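Local structure of glutathione s-transferase (Oryza sativa, 1OYJ) at residues 141-154 with 190-204. The protein conjugates reduced glutathione to a wide range of hydrophobic electrophiles, a glutathione transferase reaction of the plant tau class linked to herbicide detoxification. Sequence-based numbering, arbitrary orientation. Where two conformers were deposited one is given.
Sequences LRTLEAELGDREFF and VAPRLAAWARRCGRI
E145 reaches from the last turns of helix 127-148 to the first turn of helix 192-201, where its OE1 accepts the backbone N-H of R193 at 3.0 Å on the anti side of the carboxylate. With CG anti to the backbone N (chi1 -162°) and the chain extended beyond it, the carboxylate lies flat over one face of the R193 guanidinium. The two planes are nearly parallel, so the salt bridge from OE1 to R193 NH1 (3.5 Å) rests on charge alone. R193 NH2 donates to G149 O at 3.0 Å, from above the carbonyl plane, and weakly to E145 O. A water donates to both E145 OE2 and V190 O.

Farther along, the edge of F154 stands against the face of W197, planes at 83°, with F154 CE2 3.6 Å from W197 CE2. L148 CD1 covers a face of F154 while its CD2 packs on W197 CB. OD1 of D166, from helix 164-169, accepts from both W197 NE1 and F154 N. Beside this pair, R200 NH1 makes a 2.7 Å bond to E152 O, in the carbonyl plane on a lone pair.

Two arginines thus hold carbonyls of the loop after helix 127-148 within the all-helical C-terminal domain, and the N-H of R193 at the helix start and the stacked guanidinium would favour the ionised form of E145.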
loop_
_atom_site.group_PDB
_atom_site.type_symbol
_atom_site.label_atom_id
_atom_site.label_comp_id
_atom_site.label_asym_id
_atom_site.label_seq_id
_atom_site.Cartn_x
_atom_site.Cartn_y
_atom_site.Cartn_z
ATOM N N LEU A 141 1.985 0.006 -18.994
ATOM C CA LEU A 141 2.374 1.351 -19.395
ATOM C C LEU A 141 1.211 2.047 -20.125
ATOM O O LEU A 141 0.989 3.246 -19.948
ATOM C CB LEU A 141 3.614 1.310 -20.262
ATOM C CG LEU A 141 4.847 0.660 -19.545
ATOM C CD1 LEU A 141 6.041 0.636 -20.550
ATOM C CD2 LEU A 141 5.181 1.520 -18.381
ATOM N N ARG A 142 0.450 1.281 -20.887
ATOM C CA ARG A 142 -0.719 1.875 -21.568
ATOM C C ARG A 142 -1.775 2.274 -20.556
ATOM O O ARG A 142 -2.466 3.296 -20.725
ATOM C CB ARG A 142 -1.324 0.892 -22.600
ATOM C CG ARG A 142 -0.648 0.821 -23.942
ATOM C CD ARG A 142 -1.335 -0.197 -24.887
ATOM N NE ARG A 142 -0.456 -0.709 -25.921
ATOM C CZ ARG A 142 -0.008 -1.967 -25.969
ATOM N NH1 ARG A 142 -0.316 -2.864 -25.020
ATOM N NH2 ARG A 142 0.774 -2.322 -26.967
ATOM N N THR A 143 -1.886 1.511 -19.485
ATOM C CA THR A 143 -2.814 1.809 -18.408
ATOM C C THR A 143 -2.413 3.104 -17.655
ATOM O O THR A 143 -3.286 4.002 -17.447
ATOM C CB THR A 143 -2.872 0.621 -17.379
ATOM O OG1 THR A 143 -3.367 -0.521 -18.045
ATOM C CG2 THR A 143 -3.816 0.937 -16.234
ATOM N N LEU A 144 -1.112 3.256 -17.404
ATOM C CA LEU A 144 -0.586 4.480 -16.805
ATOM C C LEU A 144 -0.850 5.661 -17.740
ATOM O O LEU A 144 -1.309 6.805 -17.341
ATOM C CB LEU A 144 0.875 4.364 -16.381
ATOM C CG LEU A 144 0.981 3.417 -15.179
ATOM C CD1 LEU A 144 2.384 2.881 -15.071
ATOM C CD2 LEU A 144 0.438 4.099 -13.845
ATOM N N GLU A 145 -0.567 5.414 -19.010
ATOM C CA GLU A 145 -0.779 6.465 -19.985
ATOM C C GLU A 145 -2.212 6.966 -19.978
ATOM O O GLU A 145 -2.471 8.232 -20.078
ATOM C CB GLU A 145 -0.362 5.994 -21.414
ATOM C CG GLU A 145 -0.128 7.071 -22.449
ATOM C CD GLU A 145 -0.182 6.565 -23.945
ATOM O OE1 GLU A 145 0.343 7.288 -24.846
ATOM O OE2 GLU A 145 -0.806 5.484 -24.232
ATOM N N ALA A 146 -3.133 6.007 -19.986
ATOM C CA ALA A 146 -4.564 6.301 -19.958
ATOM C C ALA A 146 -4.933 7.176 -18.771
ATOM O O ALA A 146 -5.695 8.123 -18.914
ATOM C CB ALA A 146 -5.401 4.994 -19.959
ATOM N N GLU A 147 -4.347 6.889 -17.614
ATOM C CA GLU A 147 -4.649 7.699 -16.455
ATOM C C GLU A 147 -4.063 9.116 -16.541
ATOM O O GLU A 147 -4.710 10.100 -16.093
ATOM C CB GLU A 147 -4.149 6.962 -15.197
ATOM C CG GLU A 147 -4.177 7.791 -13.932
ATOM C CD GLU A 147 -5.565 8.310 -13.565
ATOM O OE1 GLU A 147 -6.590 7.685 -13.977
ATOM O OE2 GLU A 147 -5.555 9.262 -12.774
ATOM N N LEU A 148 -2.863 9.246 -17.077
ATOM C CA LEU A 148 -2.265 10.547 -17.307
ATOM C C LEU A 148 -3.099 11.444 -18.257
ATOM O O LEU A 148 -3.187 12.671 -18.078
ATOM C CB LEU A 148 -0.864 10.400 -17.895
ATOM C CG LEU A 148 -0.057 11.639 -18.141
ATOM C CD1 LEU A 148 0.105 12.500 -16.836
ATOM C CD2 LEU A 148 1.254 11.448 -18.835
ATOM N N GLY A 149 -3.672 10.821 -19.254
ATOM C CA GLY A 149 -4.523 11.507 -20.193
ATOM C C GLY A 149 -3.739 12.598 -20.854
ATOM O O GLY A 149 -2.652 12.375 -21.363
ATOM N N ASP A 150 -4.265 13.801 -20.778
ATOM C CA ASP A 150 -3.695 14.904 -21.495
ATOM C C ASP A 150 -2.956 15.818 -20.526
ATOM O O ASP A 150 -2.497 16.838 -20.904
ATOM C CB ASP A 150 -4.867 15.563 -22.175
ATOM C CG ASP A 150 -4.484 16.627 -23.108
ATOM O OD1 ASP A 150 -5.140 17.681 -23.208
ATOM O OD2 ASP A 150 -3.494 16.443 -23.849
ATOM N N ARG A 151 -2.781 15.401 -19.267
ATOM C CA ARG A 151 -2.108 16.247 -18.270
ATOM C C ARG A 151 -0.566 16.234 -18.417
ATOM O O ARG A 151 0.010 15.368 -19.067
ATOM C CB ARG A 151 -2.461 15.755 -16.863
ATOM C CG ARG A 151 -3.978 15.651 -16.679
ATOM C CD ARG A 151 -4.429 15.135 -15.309
ATOM N NE ARG A 151 -3.795 13.911 -14.852
ATOM C CZ ARG A 151 -4.444 12.893 -14.256
ATOM N NH1 ARG A 151 -5.750 12.947 -14.059
ATOM N NH2 ARG A 151 -3.807 11.814 -13.872
ATOM N N GLU A 152 0.042 17.268 -17.891
ATOM C CA GLU A 152 1.480 17.453 -17.898
ATOM C C GLU A 152 2.042 16.483 -16.813
ATOM O O GLU A 152 3.011 15.750 -17.079
ATOM C CB GLU A 152 1.789 18.866 -17.505
ATOM C CG GLU A 152 3.242 19.210 -17.774
ATOM C CD GLU A 152 3.692 20.625 -17.353
ATOM O OE1 GLU A 152 2.943 21.381 -16.690
ATOM O OE2 GLU A 152 4.852 20.958 -17.674
ATOM N N PHE A 153 1.338 16.420 -15.694
ATOM C CA PHE A 153 1.717 15.517 -14.577
ATOM C C PHE A 153 0.532 14.684 -14.064
ATOM O O PHE A 153 -0.619 15.108 -14.200
ATOM C CB PHE A 153 2.266 16.321 -13.381
ATOM C CG PHE A 153 3.598 17.038 -13.676
ATOM C CD1 PHE A 153 4.845 16.340 -13.715
ATOM C CD2 PHE A 153 3.585 18.397 -13.929
ATOM C CE1 PHE A 153 5.986 17.046 -14.008
ATOM C CE2 PHE A 153 4.713 19.065 -14.233
ATOM C CZ PHE A 153 5.906 18.425 -14.253
ATOM N N PHE A 154 0.844 13.543 -13.403
ATOM C CA PHE A 154 -0.191 12.744 -12.793
ATOM C C PHE A 154 -0.894 13.542 -11.774
ATOM O O PHE A 154 -2.077 13.407 -11.665
ATOM C CB PHE A 154 0.302 11.401 -12.195
ATOM C CG PHE A 154 0.659 10.393 -13.252
ATOM C CD1 PHE A 154 -0.266 9.497 -13.731
ATOM C CD2 PHE A 154 1.896 10.388 -13.772
ATOM C CE1 PHE A 154 -0.011 8.642 -14.748
ATOM C CE2 PHE A 154 2.234 9.501 -14.766
ATOM C CZ PHE A 154 1.219 8.575 -15.283
ATOM N N VAL A 190 4.333 2.234 -27.865
ATOM C CA VAL A 190 3.284 1.670 -27.109
ATOM C C VAL A 190 2.538 2.736 -26.323
ATOM O O VAL A 190 1.329 2.661 -26.183
ATOM C CB VAL A 190 3.940 0.630 -26.104
ATOM C CG1 VAL A 190 3.183 0.561 -24.831
ATOM C CG2 VAL A 190 4.134 -0.780 -26.791
ATOM N N ALA A 191 3.253 3.722 -25.768
ATOM C CA ALA A 191 2.622 4.744 -24.906
ATOM C C ALA A 191 3.308 6.128 -25.000
ATOM O O ALA A 191 3.937 6.620 -24.054
ATOM C CB ALA A 191 2.630 4.252 -23.500
ATOM N N PRO A 192 3.201 6.757 -26.168
ATOM C CA PRO A 192 3.930 7.993 -26.477
ATOM C C PRO A 192 3.742 9.109 -25.427
ATOM O O PRO A 192 4.680 9.804 -25.103
ATOM C CB PRO A 192 3.353 8.460 -27.897
ATOM C CG PRO A 192 2.149 7.586 -28.129
ATOM C CD PRO A 192 2.251 6.390 -27.212
ATOM N N ARG A 193 2.571 9.245 -24.864
ATOM C CA ARG A 193 2.357 10.276 -23.861
ATOM C C ARG A 193 3.055 9.953 -22.541
ATOM O O ARG A 193 3.484 10.884 -21.848
ATOM C CB ARG A 193 0.883 10.573 -23.621
ATOM C CG ARG A 193 0.256 11.459 -24.708
ATOM C CD ARG A 193 -1.176 11.636 -24.474
ATOM N NE ARG A 193 -1.809 10.417 -24.940
ATOM C CZ ARG A 193 -2.469 9.569 -24.222
ATOM N NH1 ARG A 193 -2.918 8.502 -24.815
ATOM N NH2 ARG A 193 -2.654 9.769 -22.946
ATOM N N LEU A 194 3.255 8.667 -22.257
ATOM C CA LEU A 194 4.010 8.340 -21.061
ATOM C C LEU A 194 5.504 8.624 -21.287
ATOM O O LEU A 194 6.190 9.142 -20.423
ATOM C CB LEU A 194 3.798 6.896 -20.673
ATOM C CG LEU A 194 4.335 6.481 -19.323
ATOM C CD1 LEU A 194 3.531 7.229 -18.176
ATOM C CD2 LEU A 194 4.288 5.004 -19.104
ATOM N N ALA A 195 5.954 8.349 -22.493
ATOM C CA ALA A 195 7.317 8.648 -22.860
ATOM C C ALA A 195 7.635 10.166 -22.776
ATOM O O ALA A 195 8.687 10.536 -22.315
ATOM C CB ALA A 195 7.611 8.103 -24.286
ATOM N N ALA A 196 6.668 10.996 -23.188
ATOM C CA ALA A 196 6.788 12.434 -23.154
ATOM C C ALA A 196 6.815 12.873 -21.704
ATOM O O ALA A 196 7.632 13.715 -21.341
ATOM C CB ALA A 196 5.566 13.086 -23.866
ATOM N N TRP A 197 5.945 12.257 -20.898
ATOM C CA TRP A 197 5.968 12.535 -19.453
ATOM C C TRP A 197 7.361 12.177 -18.851
ATOM O O TRP A 197 7.941 12.987 -18.072
ATOM C CB TRP A 197 4.843 11.810 -18.705
ATOM C CG TRP A 197 4.958 11.817 -17.231
ATOM C CD1 TRP A 197 4.488 12.740 -16.359
ATOM C CD2 TRP A 197 5.569 10.818 -16.453
ATOM N NE1 TRP A 197 4.834 12.380 -15.081
ATOM C CE2 TRP A 197 5.440 11.175 -15.122
ATOM C CE3 TRP A 197 6.135 9.601 -16.767
ATOM C CZ2 TRP A 197 5.970 10.431 -14.097
ATOM C CZ3 TRP A 197 6.587 8.829 -15.786
ATOM C CH2 TRP A 197 6.505 9.235 -14.433
ATOM N N ALA A 198 7.902 11.035 -19.251
ATOM C CA ALA A 198 9.221 10.635 -18.720
ATOM C C ALA A 198 10.295 11.673 -19.150
ATOM O O ALA A 198 11.124 12.104 -18.363
ATOM C CB ALA A 198 9.589 9.213 -19.170
ATOM N N ARG A 199 10.193 12.202 -20.382
ATOM C CA ARG A 199 11.205 13.192 -20.845
ATOM C C ARG A 199 11.068 14.513 -20.047
ATOM O O ARG A 199 12.051 15.126 -19.625
ATOM C CB ARG A 199 11.076 13.474 -22.351
ATOM C CG ARG A 199 11.582 12.392 -23.223
ATOM C CD ARG A 199 11.609 12.728 -24.687
ATOM N NE ARG A 199 10.338 13.210 -25.235
ATOM C CZ ARG A 199 9.413 12.428 -25.775
ATOM N NH1 ARG A 199 9.562 11.128 -25.789
ATOM N NH2 ARG A 199 8.337 12.943 -26.303
ATOM N N ARG A 200 9.833 14.945 -19.819
ATOM C CA ARG A 200 9.537 16.177 -19.037
ATOM C C ARG A 200 10.111 16.029 -17.592
ATOM O O ARG A 200 10.870 16.823 -17.116
ATOM C CB ARG A 200 8.007 16.307 -18.983
ATOM C CG ARG A 200 7.296 17.391 -18.123
ATOM C CD ARG A 200 5.706 17.505 -18.503
ATOM N NE ARG A 200 5.456 17.137 -19.888
ATOM C CZ ARG A 200 4.703 16.137 -20.358
ATOM N NH1 ARG A 200 3.893 15.405 -19.621
ATOM N NH2 ARG A 200 4.683 15.949 -21.683
ATOM N N CYS A 201 9.752 14.930 -16.940
ATOM C CA CYS A 201 10.261 14.680 -15.623
ATOM C C CYS A 201 11.813 14.681 -15.621
ATOM O O CYS A 201 12.435 15.154 -14.662
ATOM C CB CYS A 201 9.690 13.396 -15.044
ATOM S SG CYS A 201 7.894 13.515 -14.671
ATOM N N GLY A 202 12.390 14.177 -16.695
ATOM C CA GLY A 202 13.813 13.983 -16.773
ATOM C C GLY A 202 14.612 15.280 -16.794
ATOM O O GLY A 202 15.836 15.256 -16.732
ATOM N N ARG A 203 13.921 16.405 -16.965
ATOM C CA ARG A 203 14.545 17.700 -16.990
ATOM C C ARG A 203 14.506 18.400 -15.640
ATOM O O ARG A 203 15.110 19.473 -15.381
ATOM C CB ARG A 203 13.833 18.571 -18.090
ATOM C CG ARG A 203 14.009 18.046 -19.597
ATOM C CD ARG A 203 12.873 18.447 -20.655
ATOM N NE ARG A 203 13.063 17.883 -22.005
ATOM C CZ ARG A 203 12.074 17.381 -22.792
ATOM N NH1 ARG A 203 10.831 17.393 -22.405
ATOM N NH2 ARG A 203 12.334 16.894 -24.008
ATOM N N ILE A 204 13.791 17.809 -14.749
ATOM C CA ILE A 204 13.604 18.409 -13.470
ATOM C C ILE A 204 14.832 18.087 -12.578
ATOM O O ILE A 204 15.293 16.943 -12.545
ATOM C CB ILE A 204 12.297 17.907 -12.910
ATOM C CG1 ILE A 204 11.134 18.481 -13.724
ATOM C CG2 ILE A 204 12.160 18.344 -11.487
ATOM C CD1 ILE A 204 9.750 17.910 -13.226
HETATM O O HOH W 1 -0.793 3.969 -26.363
#